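Local coordinates for protein phthiocerol synthesis polyketide synthase type I PpsC (Mycobacterium tuberculosis, PDB 7AHB) that probably loads acyl extender units from coenzyme A onto the acyl carrier protein, through its acyltransferase domain, during phthiocerol synthesis, at residues A[131-141]-A[264-272]; A[252-263]-A[284-292]. All blocks are in the same frame, centred on the assembly; numbering follows the deposited sequence.

Contact 1: residues A[131-141]-A[264-272]; sequences PDAVIGHSMGE and TIPIISTTY
The carboxylate of E141 reaches across to residues 269-271 and is gripped there from several sides. E141 OE1 takes the backbone N of T270 on the syn lone pair, at 2.9 Å. E141 OE2 accepts two hydroxyls that arrive from opposite faces of the carboxylate plane: T271 OG1 from well above it (2.8 Å) and S269 OG on the syn side (2.9 Å); H289 holds the same oxygen. With CG anti to the backbone N (chi1 -174°) and the chain bent at chi2, E141 leaves its helix start pointing at these donors. S269 OG in turn accepts from T271 N, an ST turn that fixes the S269 hydroxyl, while T271 OG1 is also bonded to N293.

Upstream the strands run parallel, V134 N bonding P266 O and V134 O receiving I268 N. Branched side chains suit this buried sheet: V134 CG2 lies against I267 CB (3.8 Å), while I135 CG1 meets I268 CB (4.0 Å) on the other face. At the start of both segments, I265 CG2 packs on D132 O. The strand 133-136, the tight G136-G140 turn and the following helix fit the nucleophile elbow of the acyltransferase fold, S138 bonding H240, consistent with the Ser-His pair of acyltransferases.

Contact 2: residues A[252-263]-A[284-292]; sequences RSELADLTPQPP and RFDAEHWAT. With NA (sodium ion), chain O.
No direct hydrogen bond joins residues 252-263 to 284-292; where their polar groups meet, waters mediate. One water donates to L255 O and L258 O, the two ends of a type I turn, and accepts from A287 N, 3.0 Å from its oxygen. A second links Q261 O to F285 N, and a third joins R252 NH2 to T292 OG1.

Between these bridges the fit is largely apolar, two guanidinium groups lying on aliphatic atoms. A287 is small enough for its CB to sit 3.6 Å from L255 CB. R252, extended from CG to NE, reaches over E288, A291 and T292 of helix 287-295; A291 CB lies over one face of its guanidinium, while E288 CA and T292 OG1 border its edge. R252 NE, 3.6 Å from A291 CB, is buried without a hydrogen-bond partner. L258 CD2 meets the edge of the W290 indole at CD1 (3.7 Å); chi1 of -174°, CG anti to the backbone N, brings CD2 there, the side chains crossing at about a right angle. The rigid ring of P260 follows, with CB against F285 O (3.4 Å) and CD beneath the guanidinium of R284, 3.7 Å from NH2.

That guanidinium is steadied by a salt bridge from NH1 to D286 OD2, on the anti lone pair. D286 OD1 accepts H289 N at 3.1 Å, so one aspartate both N-caps the helix and fixes the arginine. Outside the loop a sodium ion is bound by T259 O, with Q261 beside it. The loop that follows helix 248-254 packs on the N-capped start of helix 287-295 in the acyltransferase domain.

Overall arrangement
Contact 1 lies in the buried core, at one edge of the parallel sheet, whereas contact 2 lies further out and is only partly buried. The chain threads them alternately: helix 248-254 leads through the proline-rich loop into strand 267-269, which then leads to helix 287-295. They meet along that helix, where H289 bonds Y272 through ND1, W290 packs against E141, and T292 touches T271. Their chemistry follows their depth. Contact 1 combines direct backbone pairing with a densely bonded carboxylate; contact 2 relies on apolar fit, bridging waters and a salt bridge within one segment, with a sodium ion at its outer margin.

Contact 1: residues A[131-141]-A[264-272]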
# COMPACT_ATOMS: atom_id res chain seq x y z
N PRO A 131 8.96 12.79 -0.19
CA PRO A 131 9.58 11.75 0.64
C PRO A 131 11.10 11.69 0.48
O PRO A 131 11.64 11.82 -0.62
CB PRO A 131 8.94 10.45 0.13
CG PRO A 131 8.63 10.74 -1.34
CD PRO A 131 8.39 12.25 -1.44
N ASP A 132 11.78 11.47 1.60
CA ASP A 132 13.19 11.12 1.56
C ASP A 132 13.39 9.62 1.30
O ASP A 132 14.46 9.22 0.84
CB ASP A 132 13.86 11.49 2.89
CG ASP A 132 13.65 12.94 3.27
OD1 ASP A 132 14.08 13.83 2.51
OD2 ASP A 132 13.03 13.18 4.32
N ALA A 133 12.39 8.80 1.62
CA ALA A 133 12.40 7.36 1.39
C ALA A 133 10.95 6.94 1.26
O ALA A 133 10.04 7.62 1.75
CB ALA A 133 13.08 6.58 2.52
N VAL A 134 10.73 5.83 0.56
CA VAL A 134 9.38 5.31 0.39
C VAL A 134 9.34 3.84 0.81
O VAL A 134 10.32 3.10 0.70
CB VAL A 134 8.84 5.47 -1.06
CG1 VAL A 134 8.89 6.91 -1.50
CG2 VAL A 134 9.62 4.59 -2.02
N ILE A 135 8.17 3.41 1.27
CA ILE A 135 7.91 2.03 1.64
C ILE A 135 6.62 1.62 0.95
O ILE A 135 5.62 2.35 1.05
CB ILE A 135 7.78 1.85 3.16
CG1 ILE A 135 9.13 1.96 3.82
CG2 ILE A 135 7.17 0.48 3.47
CD1 ILE A 135 9.06 2.03 5.34
N GLY A 136 6.65 0.51 0.21
CA GLY A 136 5.45 -0.07 -0.35
C GLY A 136 4.97 -1.31 0.39
O GLY A 136 5.72 -2.27 0.57
N HIS A 137 3.74 -1.27 0.86
CA HIS A 137 3.07 -2.35 1.59
C HIS A 137 2.25 -3.15 0.59
O HIS A 137 1.36 -2.60 -0.05
CB HIS A 137 2.20 -1.73 2.68
CG HIS A 137 1.25 -2.67 3.35
ND1 HIS A 137 0.10 -3.13 2.74
CD2 HIS A 137 1.21 -3.14 4.62
CE1 HIS A 137 -0.57 -3.89 3.58
NE2 HIS A 137 0.08 -3.92 4.73
N SER A 138 2.58 -4.42 0.43
CA SER A 138 1.90 -5.33 -0.48
C SER A 138 1.85 -4.68 -1.86
O SER A 138 2.87 -4.17 -2.34
CB SER A 138 0.53 -5.70 0.14
OG SER A 138 -0.23 -6.47 -0.76
N MET A 139 0.71 -4.67 -2.53
CA MET A 139 0.69 -4.17 -3.90
C MET A 139 1.04 -2.69 -3.98
O MET A 139 1.35 -2.18 -5.05
CB MET A 139 -0.69 -4.39 -4.56
CG MET A 139 -1.44 -5.64 -4.17
SD MET A 139 -0.78 -7.28 -4.68
CE MET A 139 -1.81 -8.29 -3.63
N GLY A 140 0.98 -1.98 -2.86
CA GLY A 140 1.43 -0.60 -2.83
C GLY A 140 2.89 -0.39 -3.19
O GLY A 140 3.30 0.76 -3.39
N GLU A 141 3.68 -1.47 -3.29
CA GLU A 141 5.07 -1.33 -3.69
C GLU A 141 5.20 -0.90 -5.15
O GLU A 141 6.22 -0.34 -5.54
CB GLU A 141 5.82 -2.64 -3.45
CG GLU A 141 7.29 -2.56 -3.71
CD GLU A 141 8.14 -3.46 -2.82
OE1 GLU A 141 8.20 -3.27 -1.58
OE2 GLU A 141 8.74 -4.39 -3.39
N THR A 264 15.84 6.56 -7.63
CA THR A 264 16.55 7.77 -7.24
C THR A 264 16.25 8.18 -5.81
O THR A 264 17.03 8.95 -5.22
CB THR A 264 16.21 8.94 -8.18
OG1 THR A 264 14.81 9.22 -8.15
CG2 THR A 264 16.59 8.61 -9.60
N ILE A 265 15.16 7.69 -5.23
CA ILE A 265 14.81 7.85 -3.82
C ILE A 265 15.03 6.48 -3.17
O ILE A 265 14.62 5.48 -3.76
CB ILE A 265 13.35 8.29 -3.63
CG1 ILE A 265 13.04 9.55 -4.40
CG2 ILE A 265 13.03 8.53 -2.15
CD1 ILE A 265 11.79 10.29 -3.94
N PRO A 266 15.63 6.38 -1.98
CA PRO A 266 15.70 5.08 -1.29
C PRO A 266 14.31 4.47 -1.25
O PRO A 266 13.33 5.12 -0.85
CB PRO A 266 16.21 5.44 0.11
CG PRO A 266 17.11 6.63 -0.17
CD PRO A 266 16.33 7.43 -1.22
N ILE A 267 14.21 3.21 -1.65
CA ILE A 267 12.97 2.45 -1.50
C ILE A 267 13.31 1.21 -0.66
O ILE A 267 14.20 0.43 -1.03
CB ILE A 267 12.34 2.06 -2.85
CG1 ILE A 267 11.31 0.96 -2.64
CG2 ILE A 267 13.41 1.64 -3.85
CD1 ILE A 267 10.33 0.84 -3.82
N ILE A 268 12.64 1.07 0.48
CA ILE A 268 12.76 -0.09 1.35
C ILE A 268 11.69 -1.08 0.92
O ILE A 268 10.49 -0.86 1.14
CB ILE A 268 12.61 0.31 2.82
CG1 ILE A 268 13.74 1.29 3.21
CG2 ILE A 268 12.65 -0.93 3.74
CD1 ILE A 268 13.43 2.09 4.43
N SER A 269 12.11 -2.17 0.28
CA SER A 269 11.17 -3.14 -0.26
C SER A 269 10.64 -4.04 0.86
O SER A 269 11.38 -4.49 1.74
CB SER A 269 11.86 -4.00 -1.32
OG SER A 269 10.99 -5.06 -1.76
N THR A 270 9.34 -4.28 0.84
CA THR A 270 8.72 -5.23 1.76
C THR A 270 8.62 -6.62 1.15
O THR A 270 8.05 -7.54 1.75
CB THR A 270 7.35 -4.72 2.18
OG1 THR A 270 6.52 -4.56 1.02
CG2 THR A 270 7.48 -3.39 2.95
N THR A 271 9.21 -6.80 -0.04
CA THR A 271 9.08 -8.05 -0.78
C THR A 271 10.07 -9.09 -0.29
O THR A 271 9.76 -10.29 -0.34
CB THR A 271 9.29 -7.77 -2.27
OG1 THR A 271 8.16 -7.04 -2.78
CG2 THR A 271 9.45 -9.08 -3.04
N TYR A 272 11.21 -8.66 0.22
CA TYR A 272 12.31 -9.56 0.54
C TYR A 272 12.64 -9.47 2.02
O TYR A 272 12.49 -8.42 2.65
CB TYR A 272 13.58 -9.22 -0.28
CG TYR A 272 13.36 -9.14 -1.76
CD1 TYR A 272 13.29 -10.30 -2.53
CD2 TYR A 272 13.25 -7.92 -2.41
CE1 TYR A 272 13.07 -10.24 -3.89
CE2 TYR A 272 13.03 -7.85 -3.79
CZ TYR A 272 12.95 -9.01 -4.51
OH TYR A 272 12.74 -8.95 -5.87
O HOH W 1 8.57 -0.76 -0.62

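Contact 2: residues A[252-263]-A[284-292]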
# COMPACT_ATOMS: atom_id res chain seq x y z
N ARG A 252 5.57 -13.10 -15.43
CA ARG A 252 6.88 -12.95 -16.06
C ARG A 252 6.76 -12.86 -17.57
O ARG A 252 7.52 -12.13 -18.20
CB ARG A 252 7.79 -14.10 -15.62
CG ARG A 252 8.18 -13.94 -14.17
CD ARG A 252 8.72 -15.17 -13.49
NE ARG A 252 8.94 -14.83 -12.07
CZ ARG A 252 8.85 -15.68 -11.04
NH1 ARG A 252 8.54 -16.96 -11.25
NH2 ARG A 252 9.08 -15.25 -9.79
N SER A 253 5.76 -13.53 -18.15
CA SER A 253 5.55 -13.45 -19.59
C SER A 253 4.98 -12.10 -19.99
O SER A 253 5.51 -11.42 -20.88
CB SER A 253 4.62 -14.58 -20.04
OG SER A 253 4.43 -14.57 -21.43
N GLU A 254 3.88 -11.69 -19.35
CA GLU A 254 3.20 -10.48 -19.79
C GLU A 254 4.02 -9.22 -19.51
O GLU A 254 3.89 -8.23 -20.23
CB GLU A 254 1.84 -10.37 -19.10
CG GLU A 254 0.94 -11.54 -19.34
CD GLU A 254 -0.20 -11.19 -20.22
OE1 GLU A 254 0.03 -10.95 -21.43
OE2 GLU A 254 -1.35 -11.15 -19.70
N LEU A 255 4.84 -9.24 -18.46
CA LEU A 255 5.69 -8.10 -18.12
C LEU A 255 7.12 -8.29 -18.61
O LEU A 255 8.03 -7.59 -18.15
CB LEU A 255 5.66 -7.87 -16.61
CG LEU A 255 4.28 -7.53 -16.06
CD1 LEU A 255 4.24 -7.60 -14.54
CD2 LEU A 255 3.86 -6.15 -16.52
N ALA A 256 7.33 -9.23 -19.54
CA ALA A 256 8.68 -9.52 -20.02
C ALA A 256 9.38 -8.26 -20.51
O ALA A 256 10.59 -8.09 -20.31
CB ALA A 256 8.63 -10.55 -21.14
N ASP A 257 8.64 -7.36 -21.15
CA ASP A 257 9.20 -6.16 -21.76
C ASP A 257 9.34 -5.01 -20.79
O ASP A 257 9.84 -3.95 -21.19
CB ASP A 257 8.33 -5.72 -22.94
CG ASP A 257 8.35 -6.71 -24.08
OD1 ASP A 257 9.33 -7.47 -24.20
OD2 ASP A 257 7.37 -6.72 -24.85
N LEU A 258 8.93 -5.20 -19.53
CA LEU A 258 9.08 -4.14 -18.54
C LEU A 258 10.56 -3.88 -18.27
O LEU A 258 11.31 -4.77 -17.86
CB LEU A 258 8.38 -4.54 -17.25
CG LEU A 258 8.33 -3.47 -16.15
CD1 LEU A 258 7.43 -2.31 -16.55
CD2 LEU A 258 7.88 -4.07 -14.83
N THR A 259 10.98 -2.64 -18.48
CA THR A 259 12.38 -2.24 -18.31
C THR A 259 12.44 -1.13 -17.27
O THR A 259 12.26 0.06 -17.59
CB THR A 259 12.97 -1.79 -19.64
OG1 THR A 259 12.81 -2.85 -20.60
CG2 THR A 259 14.46 -1.48 -19.50
N PRO A 260 12.67 -1.46 -16.01
CA PRO A 260 12.73 -0.45 -14.95
C PRO A 260 14.08 0.26 -14.97
O PRO A 260 14.94 -0.05 -15.79
CB PRO A 260 12.54 -1.27 -13.68
CG PRO A 260 13.24 -2.54 -14.01
CD PRO A 260 12.99 -2.81 -15.49
N GLN A 261 14.26 1.18 -14.03
CA GLN A 261 15.49 1.93 -13.83
C GLN A 261 15.85 1.86 -12.35
O GLN A 261 14.99 1.58 -11.51
CB GLN A 261 15.34 3.40 -14.26
CG GLN A 261 15.19 3.58 -15.76
CD GLN A 261 16.38 3.04 -16.52
OE1 GLN A 261 17.51 3.12 -16.04
NE2 GLN A 261 16.15 2.52 -17.71
N PRO A 262 17.10 2.09 -12.00
CA PRO A 262 17.46 2.18 -10.59
C PRO A 262 16.68 3.30 -9.93
O PRO A 262 16.53 4.38 -10.52
CB PRO A 262 18.97 2.48 -10.60
CG PRO A 262 19.45 2.11 -11.95
CD PRO A 262 18.27 2.21 -12.90
N PRO A 263 16.23 3.11 -8.69
CA PRO A 263 15.54 4.20 -8.00
C PRO A 263 16.46 5.38 -7.71
O PRO A 263 17.68 5.25 -7.55
CB PRO A 263 15.04 3.55 -6.70
CG PRO A 263 15.94 2.35 -6.50
CD PRO A 263 16.36 1.89 -7.85
N ARG A 284 16.10 -4.97 -8.83
CA ARG A 284 15.61 -4.56 -10.13
C ARG A 284 14.10 -4.76 -10.15
O ARG A 284 13.62 -5.89 -9.99
CB ARG A 284 16.27 -5.38 -11.24
CG ARG A 284 15.95 -4.88 -12.63
CD ARG A 284 16.86 -5.52 -13.69
NE ARG A 284 16.59 -4.96 -15.02
CZ ARG A 284 15.75 -5.50 -15.90
NH1 ARG A 284 15.09 -6.63 -15.61
NH2 ARG A 284 15.56 -4.91 -17.08
N PHE A 285 13.37 -3.67 -10.33
CA PHE A 285 11.91 -3.73 -10.18
C PHE A 285 11.25 -4.17 -11.50
O PHE A 285 10.44 -3.47 -12.09
CB PHE A 285 11.38 -2.39 -9.69
CG PHE A 285 11.76 -2.09 -8.29
CD1 PHE A 285 12.95 -1.41 -8.01
CD2 PHE A 285 10.97 -2.51 -7.23
CE1 PHE A 285 13.32 -1.15 -6.70
CE2 PHE A 285 11.33 -2.25 -5.92
CZ PHE A 285 12.52 -1.57 -5.66
N ASP A 286 11.61 -5.37 -11.91
CA ASP A 286 11.26 -5.95 -13.19
C ASP A 286 10.18 -7.01 -12.99
O ASP A 286 9.64 -7.18 -11.89
CB ASP A 286 12.51 -6.56 -13.84
CG ASP A 286 13.21 -7.60 -12.95
OD1 ASP A 286 12.61 -8.04 -11.93
OD2 ASP A 286 14.38 -7.94 -13.25
N ALA A 287 9.86 -7.75 -14.06
CA ALA A 287 8.77 -8.72 -14.01
C ALA A 287 8.96 -9.72 -12.88
O ALA A 287 8.00 -10.03 -12.15
CB ALA A 287 8.66 -9.45 -15.34
N GLU A 288 10.18 -10.24 -12.70
CA GLU A 288 10.40 -11.20 -11.63
C GLU A 288 10.13 -10.58 -10.27
O GLU A 288 9.59 -11.23 -9.36
CB GLU A 288 11.83 -11.76 -11.68
CG GLU A 288 12.16 -12.67 -10.51
CD GLU A 288 13.53 -13.34 -10.62
OE1 GLU A 288 14.34 -12.95 -11.51
OE2 GLU A 288 13.81 -14.25 -9.81
N HIS A 289 10.48 -9.31 -10.09
CA HIS A 289 10.24 -8.67 -8.80
C HIS A 289 8.75 -8.61 -8.49
O HIS A 289 8.32 -8.86 -7.35
CB HIS A 289 10.79 -7.26 -8.79
CG HIS A 289 10.51 -6.53 -7.52
ND1 HIS A 289 11.35 -6.57 -6.43
CD2 HIS A 289 9.47 -5.75 -7.15
CE1 HIS A 289 10.85 -5.84 -5.46
NE2 HIS A 289 9.71 -5.33 -5.87
N TRP A 290 7.94 -8.22 -9.47
CA TRP A 290 6.51 -8.11 -9.22
C TRP A 290 5.85 -9.48 -9.05
O TRP A 290 4.92 -9.63 -8.25
CB TRP A 290 5.88 -7.29 -10.35
CG TRP A 290 6.49 -5.92 -10.39
CD1 TRP A 290 7.20 -5.37 -11.42
CD2 TRP A 290 6.52 -4.97 -9.31
NE1 TRP A 290 7.64 -4.10 -11.06
CE2 TRP A 290 7.25 -3.85 -9.77
CE3 TRP A 290 5.99 -4.95 -8.01
CZ2 TRP A 290 7.48 -2.73 -8.98
CZ3 TRP A 290 6.22 -3.84 -7.22
CH2 TRP A 290 6.95 -2.73 -7.72
N ALA A 291 6.31 -10.50 -9.77
CA ALA A 291 5.83 -11.85 -9.52
C ALA A 291 6.20 -12.31 -8.12
O ALA A 291 5.43 -13.03 -7.46
CB ALA A 291 6.40 -12.81 -10.56
N THR A 292 7.39 -11.91 -7.64
CA THR A 292 7.83 -12.26 -6.31
C THR A 292 7.09 -11.47 -5.24
O THR A 292 6.71 -12.02 -4.20
CB THR A 292 9.34 -12.04 -6.18
OG1 THR A 292 10.01 -12.89 -7.13
CG2 THR A 292 9.80 -12.35 -4.79
NA NA O . 13.63 2.24 -18.72
O HOH W 2 9.54 -15.83 -6.64
O HOH W 3 10.54 -7.17 -16.88
O HOH W 4 14.68 -1.05 -10.76